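Local coordinates for hypoxanthine-guanine phosphoribosyltransferase (Thermus thermophilus, PDB 3ACD), which probably catalyses purine salvage, joining hypoxanthine or guanine to 5-phospho-alpha-D-ribose 1-diphosphate to give IMP or GMP and diphosphate, with magnesium as cofactor, at residues T110-L115 against V140-H145; S125-A130 against I144-F149; K134-Q139 against I151-V156. One frame throughout, in Å; residues are numbered along the deposited sequence.

Contact 1. Residues T110-L115 against V140-H145; sequences TLSYLL and VEVPIH. With IMP (inosinic acid), chain B.
At the phosphate end of the nucleotide site, where the PRPP motif of type I phosphoribosyltransferases runs into helix 109-119, L111, S112 and L115 lean on V140, V142 and P143 of the loop that leads to strand 146-150. Methyl groups do most of the work. CD2 of L111 comes 3.7 Å from CG2 of V142, and L111 CG, anti to the backbone N (chi1 -179°), also lies near V142 CB. S112 is clasped by two valines: its CB sits 3.8 Å from V142 CG1, while its OG touches V140 CG2 at 3.8 Å. One turn further on, L115 and P143 meet tip to tip, L115 CD1 lying 3.7 Å from P143 CD. No hydrogen bond spans the two segments, and P143 O is buried here with no partner in the model. The polar business is on the ligand side of the helix, where T110 grips one phosphate oxygen of IMP twice: T110 N donates to O2P at 2.8 Å, T110 OG1 at 2.7 Å. Loop and helix thus meet by van der Waals packing, while the first helical turn offers backbone N-H and hydroxyl to the phosphate, which the helix end would probably stabilise.

Contact 2. Residues S125-A130 against I144-F149; sequences SVRVAA and IHYLGF
R127 starts the contact between two neighbouring parallel strands of the central Rossmann-like sheet, laying its CG over the centre of the H145 ring, 3.7 Å from the centroid, as a CH-pi contact. Its chain then runs extended from CG to NE, the guanidinium nearly parallel to the imidazole plane. NH1 donates to Y146 OH at 2.9 Å, with the hydroxyl in the guanidinium plane; that hydroxyl also hydrogen-bonds D33, at the end of helix 16-33, whose L26, E29 and I30 pack on Y146. V128 N donates to H145 ND1 at 3.0 Å, tilted 31° from the ring plane, so a side chain serves as the acceptor just before regular pairing begins, and ND1 is probably the unprotonated nitrogen of the ring. V128 O takes Y146 N at 3.0 Å and, weakly, H145 N. A129 pairs with Y146: their CB atoms are 4.0 Å apart on one face of the sheet, and A129 CA makes a C-H...O contact with Y146 O. A130 then turns its CB to the other face, against I144 CG2. Its N bonds to Y146 O at 2.9 Å, and its O accepts G148 N in the carbonyl plane at 2.9 Å.

Contact 3. Residues K134-Q139 against I151-V156; sequences KPSRRQ and IEDAYV. With IMP (inosinic acid), chain B.
K134 and A154 meet at the purine end of the IMP pocket, where K134 NZ lies 3.3 Å from A154 O and hydrogen-bonds it from above the carbonyl plane. The same nitrogen faces the Hoogsteen edge of the base and donates to both IMP O6, at 2.9 Å, and IMP N7, at 3.2 Å. V156 reads the adjoining edge with its backbone: V156 N gives a second bond to O6, and IMP N1 donates to V156 O at 2.6 Å. Y155 covers the base, N1 standing 3.4 Å above the ring plane of Y155 and offset toward its rim, while Y155 OH hydrogen-bonds the backbone O of D162.

Behind this first shell, K134 CG packs on I151 CG1 at 3.5 Å, and the bend at chi3 (-67°) swings CE toward the base. One water links the ammonium to D153, accepting from K134 NZ and donating to D153 OD1 at 2.6 Å. Counting that water, four acceptors surround three N-H bonds, so at least one hydrogen must be shared; the bond to A154 O is the longest. R137 CG and CD lie over one face of the D153 carboxylate, CG 3.6 Å from OD1, while the water bond lies close to its plane; the R137 guanidinium forms its salt bridge with D106. S136 completes the outer layer: its OG touches D153 CB, and a water accepting from S136 N donates to I151 O.

O6 thus receives two hydrogen bonds, from K134 and V156, while N1 has to carry a hydrogen for V156 O. This pattern of donors and acceptors suits a 6-oxopurine such as hypoxanthine or guanine, and D153, through the bridging water, would probably favour the charged form of K134.

How the contacts relate
Going from the N terminus, the chain lays down 110-115 on helix 109-119, then 125-130 on the next strand, then 134-139 in the loop after strand 132-133, before any of the three contacts closes. They then close in the order they opened: contact 1 at 140-145, contact 2 at 144-149 and contact 3 at 151-156. Contact 3 crosses both of the others, while contacts 1 and 2 end on the same stretch, overlapping at I144 and H145. Those two also touch directly, with L111 and L115 of the helix packing on V126 and V128 of the strand. Contacts 1 and 3 share IMP, holding its phosphate and base ends, whereas contact 2 ties neighbouring strands of the sheet.

Contact 1. Residues T110-L115 against V140-H145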
loop_
_atom_site.group_PDB
_atom_site.type_symbol
_atom_site.label_atom_id
_atom_site.label_comp_id
_atom_site.label_asym_id
_atom_site.label_seq_id
_atom_site.Cartn_x
_atom_site.Cartn_y
_atom_site.Cartn_z
ATOM N N THR A 110 -13.282 14.612 6.426
ATOM C CA THR A 110 -12.291 13.687 6.966
ATOM C C THR A 110 -10.898 14.300 7.033
ATOM O O THR A 110 -10.235 14.239 8.069
ATOM C CB THR A 110 -12.221 12.391 6.141
ATOM O OG1 THR A 110 -13.512 11.773 6.121
ATOM C CG2 THR A 110 -11.228 11.422 6.765
ATOM N N LEU A 111 -10.449 14.890 5.930
ATOM C CA LEU A 111 -9.131 15.504 5.907
ATOM C C LEU A 111 -9.049 16.627 6.938
ATOM O O LEU A 111 -8.021 16.799 7.594
ATOM C CB LEU A 111 -8.818 16.045 4.506
ATOM C CG LEU A 111 -7.452 16.713 4.312
ATOM C CD1 LEU A 111 -6.337 15.762 4.736
ATOM C CD2 LEU A 111 -7.285 17.112 2.851
ATOM N N SER A 112 -10.134 17.386 7.082
ATOM C CA SER A 112 -10.167 18.481 8.046
ATOM C C SER A 112 -9.920 17.948 9.459
ATOM O O SER A 112 -9.119 18.503 10.212
ATOM C CB SER A 112 -11.520 19.194 7.996
ATOM O OG SER A 112 -11.531 20.304 8.877
ATOM N N TYR A 113 -10.610 16.870 9.811
ATOM C CA TYR A 113 -10.449 16.261 11.126
ATOM C C TYR A 113 -9.017 15.758 11.288
ATOM O O TYR A 113 -8.378 15.988 12.315
ATOM C CB TYR A 113 -11.414 15.086 11.297
ATOM C CG TYR A 113 -11.232 14.344 12.602
ATOM C CD1 TYR A 113 -11.623 14.914 13.813
ATOM C CD2 TYR A 113 -10.642 13.080 12.630
ATOM C CE1 TYR A 113 -11.432 14.245 15.021
ATOM C CE2 TYR A 113 -10.445 12.401 13.833
ATOM C CZ TYR A 113 -10.843 12.989 15.024
ATOM O OH TYR A 113 -10.651 12.323 16.213
ATOM N N LEU A 114 -8.520 15.069 10.266
ATOM C CA LEU A 114 -7.167 14.531 10.307
ATOM C C LEU A 114 -6.121 15.622 10.508
ATOM O O LEU A 114 -5.211 15.467 11.323
ATOM C CB LEU A 114 -6.866 13.751 9.022
ATOM C CG LEU A 114 -5.472 13.121 8.930
ATOM C CD1 LEU A 114 -5.263 12.173 10.106
ATOM C CD2 LEU A 114 -5.323 12.374 7.607
ATOM N N LEU A 115 -6.246 16.727 9.775
ATOM C CA LEU A 115 -5.284 17.812 9.904
ATOM C C LEU A 115 -5.265 18.403 11.310
ATOM O O LEU A 115 -4.200 18.715 11.834
ATOM C CB LEU A 115 -5.562 18.913 8.875
ATOM C CG LEU A 115 -5.282 18.531 7.413
ATOM C CD1 LEU A 115 -5.580 19.705 6.503
ATOM C CD2 LEU A 115 -3.827 18.110 7.262
ATOM N N VAL A 140 -15.917 21.947 3.602
ATOM C CA VAL A 140 -14.946 22.600 4.468
ATOM C C VAL A 140 -13.668 22.762 3.657
ATOM O O VAL A 140 -13.212 21.823 3.004
ATOM C CB VAL A 140 -14.667 21.774 5.749
ATOM C CG1 VAL A 140 -14.216 20.373 5.390
ATOM C CG2 VAL A 140 -13.615 22.476 6.595
ATOM N N GLU A 141 -13.099 23.959 3.683
ATOM C CA GLU A 141 -11.894 24.219 2.916
ATOM C C GLU A 141 -10.662 23.569 3.529
ATOM O O GLU A 141 -10.273 23.877 4.653
ATOM C CB GLU A 141 -11.679 25.729 2.773
ATOM C CG GLU A 141 -10.597 26.119 1.774
ATOM C CD GLU A 141 -10.768 25.439 0.424
ATOM O OE1 GLU A 141 -11.902 25.407 -0.099
ATOM O OE2 GLU A 141 -9.762 24.940 -0.119
ATOM N N VAL A 142 -10.061 22.653 2.779
ATOM C CA VAL A 142 -8.858 21.964 3.216
ATOM C C VAL A 142 -7.819 22.107 2.109
ATOM O O VAL A 142 -8.154 22.138 0.926
ATOM C CB VAL A 142 -9.120 20.465 3.488
ATOM C CG1 VAL A 142 -10.025 20.311 4.702
ATOM C CG2 VAL A 142 -9.759 19.813 2.275
ATOM N N PRO A 143 -6.540 22.200 2.482
ATOM C CA PRO A 143 -5.478 22.345 1.492
ATOM C C PRO A 143 -5.040 21.038 0.839
ATOM O O PRO A 143 -5.108 19.967 1.446
ATOM C CB PRO A 143 -4.353 22.964 2.306
ATOM C CG PRO A 143 -4.497 22.236 3.613
ATOM C CD PRO A 143 -5.995 22.271 3.851
ATOM N N ILE A 144 -4.614 21.142 -0.413
ATOM C CA ILE A 144 -4.090 20.009 -1.157
ATOM C C ILE A 144 -2.930 20.612 -1.934
ATOM O O ILE A 144 -3.127 21.291 -2.945
ATOM C CB ILE A 144 -5.107 19.405 -2.147
ATOM C CG1 ILE A 144 -6.375 18.970 -1.412
ATOM C CG2 ILE A 144 -4.483 18.187 -2.833
ATOM C CD1 ILE A 144 -7.416 18.331 -2.321
ATOM N N HIS A 145 -1.721 20.382 -1.441
ATOM C CA HIS A 145 -0.524 20.929 -2.064
ATOM C C HIS A 145 -0.068 20.137 -3.276
ATOM O O HIS A 145 0.543 20.688 -4.193
ATOM C CB HIS A 145 0.597 20.995 -1.028
ATOM C CG HIS A 145 0.197 21.690 0.235
ATOM N ND1 HIS A 145 -0.609 21.100 1.184
ATOM C CD2 HIS A 145 0.439 22.949 0.674
ATOM C CE1 HIS A 145 -0.848 21.965 2.154
ATOM N NE2 HIS A 145 -0.225 23.094 1.868
HETATM P P IMP B . -14.642 13.316 2.566
HETATM O O1P IMP B . -16.030 13.657 2.187
HETATM O O2P IMP B . -14.491 13.403 4.160
HETATM O O3P IMP B . -13.626 14.347 1.859
HETATM O "O5'" IMP B . -14.333 11.812 2.048
HETATM C "C5'" IMP B . -13.448 10.990 2.805
HETATM C "C4'" IMP B . -13.332 9.591 2.195
HETATM O "O4'" IMP B . -14.530 9.253 1.433
HETATM C "C3'" IMP B . -12.211 9.553 1.131
HETATM O "O3'" IMP B . -10.920 9.409 1.724
HETATM C "C2'" IMP B . -12.616 8.300 0.336
HETATM O "O2'" IMP B . -12.126 7.108 0.958
HETATM C "C1'" IMP B . -14.153 8.344 0.377
HETATM N N9 IMP B . -14.664 8.806 -0.936
HETATM C C8 IMP B . -15.168 10.047 -1.249
HETATM N N7 IMP B . -15.515 10.087 -2.509
HETATM C C5 IMP B . -15.250 8.892 -3.076
HETATM C C6 IMP B . -15.407 8.337 -4.388
HETATM O O6 IMP B . -15.867 9.005 -5.299
HETATM N N1 IMP B . -15.014 7.037 -4.598
HETATM C C2 IMP B . -14.489 6.277 -3.576
HETATM N N3 IMP B . -14.344 6.773 -2.366
HETATM C C4 IMP B . -14.702 8.054 -2.072
#

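Contact 2. Residues S125-A130 against I144-F149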
loop_
_atom_site.group_PDB
_atom_site.type_symbol
_atom_site.label_atom_id
_atom_site.label_comp_id
_atom_site.label_asym_id
_atom_site.label_seq_id
_atom_site.Cartn_x
_atom_site.Cartn_y
_atom_site.Cartn_z
ATOM N N SER A 125 5.744 20.829 10.071
ATOM C CA SER A 125 4.915 21.313 8.974
ATOM C C SER A 125 4.047 20.173 8.470
ATOM O O SER A 125 4.323 19.005 8.740
ATOM C CB SER A 125 5.779 21.832 7.820
ATOM O OG SER A 125 6.474 20.774 7.181
ATOM N N VAL A 126 2.992 20.523 7.745
ATOM C CA VAL A 126 2.095 19.525 7.186
ATOM C C VAL A 126 1.616 19.950 5.809
ATOM O O VAL A 126 1.126 21.065 5.630
ATOM C CB VAL A 126 0.833 19.310 8.059
ATOM C CG1 VAL A 126 -0.063 18.250 7.416
ATOM C CG2 VAL A 126 1.221 18.894 9.466
ATOM N N ARG A 127 1.785 19.064 4.835
ATOM C CA ARG A 127 1.300 19.314 3.489
ATOM C C ARG A 127 0.462 18.107 3.104
ATOM O O ARG A 127 0.589 17.041 3.705
ATOM C CB ARG A 127 2.451 19.525 2.502
ATOM C CG ARG A 127 3.031 20.932 2.593
ATOM C CD ARG A 127 3.963 21.264 1.439
ATOM N NE ARG A 127 4.426 22.645 1.541
ATOM C CZ ARG A 127 5.252 23.231 0.680
ATOM N NH1 ARG A 127 5.719 22.557 -0.363
ATOM N NH2 ARG A 127 5.612 24.495 0.867
ATOM N N VAL A 128 -0.398 18.276 2.109
ATOM C CA VAL A 128 -1.282 17.199 1.692
ATOM C C VAL A 128 -1.108 16.776 0.240
ATOM O O VAL A 128 -1.011 17.613 -0.658
ATOM C CB VAL A 128 -2.763 17.611 1.902
ATOM C CG1 VAL A 128 -3.698 16.530 1.381
ATOM C CG2 VAL A 128 -3.021 17.873 3.377
ATOM N N ALA A 129 -1.061 15.467 0.026
ATOM C CA ALA A 129 -0.965 14.902 -1.314
ATOM C C ALA A 129 -2.233 14.069 -1.470
ATOM O O ALA A 129 -2.541 13.242 -0.613
ATOM C CB ALA A 129 0.268 14.017 -1.440
ATOM N N ALA A 130 -2.973 14.303 -2.548
ATOM C CA ALA A 130 -4.209 13.577 -2.805
ATOM C C ALA A 130 -4.287 13.244 -4.286
ATOM O O ALA A 130 -3.978 14.082 -5.128
ATOM C CB ALA A 130 -5.413 14.427 -2.400
ATOM N N ILE A 144 -4.614 21.142 -0.413
ATOM C CA ILE A 144 -4.090 20.009 -1.157
ATOM C C ILE A 144 -2.930 20.612 -1.934
ATOM O O ILE A 144 -3.127 21.291 -2.945
ATOM C CB ILE A 144 -5.107 19.405 -2.147
ATOM C CG1 ILE A 144 -6.375 18.970 -1.412
ATOM C CG2 ILE A 144 -4.483 18.187 -2.833
ATOM C CD1 ILE A 144 -7.416 18.331 -2.321
ATOM N N HIS A 145 -1.721 20.382 -1.441
ATOM C CA HIS A 145 -0.524 20.929 -2.064
ATOM C C HIS A 145 -0.068 20.137 -3.276
ATOM O O HIS A 145 0.543 20.688 -4.193
ATOM C CB HIS A 145 0.597 20.995 -1.028
ATOM C CG HIS A 145 0.197 21.690 0.235
ATOM N ND1 HIS A 145 -0.609 21.100 1.184
ATOM C CD2 HIS A 145 0.439 22.949 0.674
ATOM C CE1 HIS A 145 -0.848 21.965 2.154
ATOM N NE2 HIS A 145 -0.225 23.094 1.868
ATOM N N TYR A 146 -0.364 18.844 -3.274
ATOM C CA TYR A 146 0.016 17.965 -4.371
ATOM C C TYR A 146 -1.214 17.176 -4.802
ATOM O O TYR A 146 -1.543 16.135 -4.228
ATOM C CB TYR A 146 1.132 17.030 -3.905
ATOM C CG TYR A 146 2.310 17.786 -3.348
ATOM C CD1 TYR A 146 3.175 18.490 -4.189
ATOM C CD2 TYR A 146 2.534 17.845 -1.973
ATOM C CE1 TYR A 146 4.234 19.235 -3.670
ATOM C CE2 TYR A 146 3.585 18.585 -1.447
ATOM C CZ TYR A 146 4.430 19.277 -2.299
ATOM O OH TYR A 146 5.466 20.008 -1.773
ATOM N N LEU A 147 -1.891 17.688 -5.821
ATOM C CA LEU A 147 -3.104 17.063 -6.326
ATOM C C LEU A 147 -2.888 16.364 -7.655
ATOM O O LEU A 147 -2.303 16.926 -8.578
ATOM C CB LEU A 147 -4.201 18.117 -6.487
ATOM C CG LEU A 147 -5.514 17.620 -7.096
ATOM C CD1 LEU A 147 -6.141 16.573 -6.183
ATOM C CD2 LEU A 147 -6.462 18.800 -7.304
ATOM N N GLY A 148 -3.368 15.132 -7.751
ATOM C CA GLY A 148 -3.224 14.402 -8.992
ATOM C C GLY A 148 -4.165 14.967 -10.041
ATOM O O GLY A 148 -3.726 15.513 -11.057
ATOM N N PHE A 149 -5.463 14.861 -9.782
ATOM C CA PHE A 149 -6.468 15.330 -10.733
ATOM C C PHE A 149 -7.694 15.947 -10.068
ATOM O O PHE A 149 -8.202 15.424 -9.072
ATOM C CB PHE A 149 -6.963 14.155 -11.585
ATOM C CG PHE A 149 -5.873 13.385 -12.270
ATOM C CD1 PHE A 149 -5.431 13.752 -13.539
ATOM C CD2 PHE A 149 -5.298 12.277 -11.653
ATOM C CE1 PHE A 149 -4.429 13.021 -14.185
ATOM C CE2 PHE A 149 -4.298 11.542 -12.288
ATOM C CZ PHE A 149 -3.864 11.914 -13.556
#

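Contact 3. Residues K134-Q139 against I151-V156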
loop_
_atom_site.group_PDB
_atom_site.type_symbol
_atom_site.label_atom_id
_atom_site.label_comp_id
_atom_site.label_asym_id
_atom_site.label_seq_id
_atom_site.Cartn_x
_atom_site.Cartn_y
_atom_site.Cartn_z
ATOM N N LYS A 134 -12.866 16.447 -5.631
ATOM C CA LYS A 134 -14.159 16.817 -6.211
ATOM C C LYS A 134 -14.592 18.100 -5.499
ATOM O O LYS A 134 -15.467 18.080 -4.630
ATOM C CB LYS A 134 -15.184 15.701 -5.965
ATOM C CG LYS A 134 -14.824 14.378 -6.638
ATOM C CD LYS A 134 -15.889 13.304 -6.444
ATOM C CE LYS A 134 -15.991 12.856 -4.992
ATOM N NZ LYS A 134 -16.927 11.706 -4.831
ATOM N N PRO A 135 -13.982 19.236 -5.869
ATOM C CA PRO A 135 -14.272 20.542 -5.274
ATOM C C PRO A 135 -15.725 21.012 -5.246
ATOM O O PRO A 135 -16.098 21.788 -4.367
ATOM C CB PRO A 135 -13.352 21.487 -6.054
ATOM C CG PRO A 135 -13.236 20.822 -7.386
ATOM C CD PRO A 135 -13.049 19.377 -7.004
ATOM N N SER A 136 -16.548 20.552 -6.183
ATOM C CA SER A 136 -17.945 20.976 -6.190
ATOM C C SER A 136 -18.683 20.398 -4.987
ATOM O O SER A 136 -19.791 20.820 -4.668
ATOM C CB SER A 136 -18.640 20.552 -7.493
ATOM O OG SER A 136 -18.728 19.145 -7.626
ATOM N N ARG A 137 -18.047 19.443 -4.309
ATOM C CA ARG A 137 -18.632 18.792 -3.139
ATOM C C ARG A 137 -18.059 19.317 -1.820
ATOM O O ARG A 137 -18.540 18.963 -0.744
ATOM C CB ARG A 137 -18.387 17.281 -3.220
ATOM C CG ARG A 137 -19.193 16.564 -4.289
ATOM C CD ARG A 137 -20.472 15.993 -3.698
ATOM N NE ARG A 137 -20.170 14.980 -2.689
ATOM C CZ ARG A 137 -21.076 14.406 -1.904
ATOM N NH1 ARG A 137 -22.354 14.744 -2.007
ATOM N NH2 ARG A 137 -20.700 13.499 -1.010
ATOM N N ARG A 138 -17.046 20.172 -1.912
ATOM C CA ARG A 138 -16.366 20.716 -0.740
ATOM C C ARG A 138 -17.271 21.454 0.251
ATOM O O ARG A 138 -17.951 22.421 -0.107
ATOM C CB ARG A 138 -15.227 21.634 -1.202
ATOM C CG ARG A 138 -14.098 21.848 -0.195
ATOM C CD ARG A 138 -13.534 20.518 0.318
ATOM N NE ARG A 138 -13.474 19.495 -0.723
ATOM C CZ ARG A 138 -12.620 19.494 -1.742
ATOM N NH1 ARG A 138 -11.723 20.463 -1.870
ATOM N NH2 ARG A 138 -12.685 18.531 -2.653
ATOM N N GLN A 139 -17.272 20.987 1.498
ATOM C CA GLN A 139 -18.074 21.598 2.555
ATOM C C GLN A 139 -17.180 22.350 3.537
ATOM O O GLN A 139 -17.627 23.263 4.230
ATOM C CB GLN A 139 -18.884 20.534 3.296
ATOM C CG GLN A 139 -19.852 19.781 2.403
ATOM C CD GLN A 139 -20.794 18.893 3.185
ATOM O OE1 GLN A 139 -20.363 18.064 3.985
ATOM N NE2 GLN A 139 -22.091 19.058 2.953
ATOM N N ILE A 151 -11.543 16.554 -10.414
ATOM C CA ILE A 151 -12.611 15.958 -11.210
ATOM C C ILE A 151 -14.007 16.457 -10.867
ATOM O O ILE A 151 -14.225 17.087 -9.831
ATOM C CB ILE A 151 -12.618 14.416 -11.064
ATOM C CG1 ILE A 151 -12.916 14.033 -9.610
ATOM C CG2 ILE A 151 -11.271 13.847 -11.491
ATOM C CD1 ILE A 151 -13.138 12.543 -9.384
ATOM N N GLU A 152 -14.950 16.167 -11.760
ATOM C CA GLU A 152 -16.337 16.549 -11.561
ATOM C C GLU A 152 -16.927 15.625 -10.501
ATOM O O GLU A 152 -16.317 14.619 -10.129
ATOM C CB GLU A 152 -17.127 16.400 -12.865
ATOM C CG GLU A 152 -17.173 14.978 -13.402
ATOM C CD GLU A 152 -18.052 14.842 -14.633
ATOM O OE1 GLU A 152 -19.277 15.064 -14.520
ATOM O OE2 GLU A 152 -17.518 14.514 -15.714
ATOM N N ASP A 153 -18.118 15.970 -10.027
ATOM C CA ASP A 153 -18.801 15.183 -9.011
ATOM C C ASP A 153 -19.268 13.839 -9.565
ATOM O O ASP A 153 -20.174 13.776 -10.395
ATOM C CB ASP A 153 -19.990 15.981 -8.469
ATOM C CG ASP A 153 -20.780 15.224 -7.422
ATOM O OD1 ASP A 153 -20.239 14.271 -6.825
ATOM O OD2 ASP A 153 -21.946 15.600 -7.183
ATOM N N ALA A 154 -18.633 12.765 -9.102
ATOM C CA ALA A 154 -18.974 11.413 -9.528
ATOM C C ALA A 154 -18.352 10.412 -8.559
ATOM O O ALA A 154 -17.344 10.715 -7.918
ATOM C CB ALA A 154 -18.452 11.160 -10.941
ATOM N N TYR A 155 -18.955 9.233 -8.432
ATOM C CA TYR A 155 -18.386 8.225 -7.546
ATOM C C TYR A 155 -17.360 7.448 -8.351
ATOM O O TYR A 155 -17.709 6.744 -9.303
ATOM C CB TYR A 155 -19.437 7.247 -7.023
ATOM C CG TYR A 155 -18.856 6.331 -5.964
ATOM C CD1 TYR A 155 -18.721 6.764 -4.648
ATOM C CD2 TYR A 155 -18.350 5.073 -6.298
ATOM C CE1 TYR A 155 -18.091 5.980 -3.690
ATOM C CE2 TYR A 155 -17.713 4.276 -5.344
ATOM C CZ TYR A 155 -17.586 4.740 -4.042
ATOM O OH TYR A 155 -16.927 3.991 -3.093
ATOM N N VAL A 156 -16.096 7.577 -7.969
ATOM C CA VAL A 156 -15.019 6.896 -8.666
ATOM C C VAL A 156 -14.513 5.687 -7.885
ATOM O O VAL A 156 -14.758 5.551 -6.686
ATOM C CB VAL A 156 -13.830 7.854 -8.920
ATOM C CG1 VAL A 156 -14.281 9.033 -9.778
ATOM C CG2 VAL A 156 -13.265 8.356 -7.592
HETATM P P IMP B . -14.642 13.316 2.566
HETATM O O1P IMP B . -16.030 13.657 2.187
HETATM O O2P IMP B . -14.491 13.403 4.160
HETATM O O3P IMP B . -13.626 14.347 1.859
HETATM O "O5'" IMP B . -14.333 11.812 2.048
HETATM C "C5'" IMP B . -13.448 10.990 2.805
HETATM C "C4'" IMP B . -13.332 9.591 2.195
HETATM O "O4'" IMP B . -14.530 9.253 1.433
HETATM C "C3'" IMP B . -12.211 9.553 1.131
HETATM O "O3'" IMP B . -10.920 9.409 1.724
HETATM C "C2'" IMP B . -12.616 8.300 0.336
HETATM O "O2'" IMP B . -12.126 7.108 0.958
HETATM C "C1'" IMP B . -14.153 8.344 0.377
HETATM N N9 IMP B . -14.664 8.806 -0.936
HETATM C C8 IMP B . -15.168 10.047 -1.249
HETATM N N7 IMP B . -15.515 10.087 -2.509
HETATM C C5 IMP B . -15.250 8.892 -3.076
HETATM C C6 IMP B . -15.407 8.337 -4.388
HETATM O O6 IMP B . -15.867 9.005 -5.299
HETATM N N1 IMP B . -15.014 7.037 -4.598
HETATM C C2 IMP B . -14.489 6.277 -3.576
HETATM N N3 IMP B . -14.344 6.773 -2.366
HETATM C C4 IMP B . -14.702 8.054 -2.072
HETATM O O HOH W 1 -19.575 12.420 -5.064
HETATM O O HOH W 2 -16.036 18.723 -8.548
HETATM O O HOH W 3 -19.304 18.425 -10.751
HETATM O O HOH W 4 -21.296 18.659 -6.778
#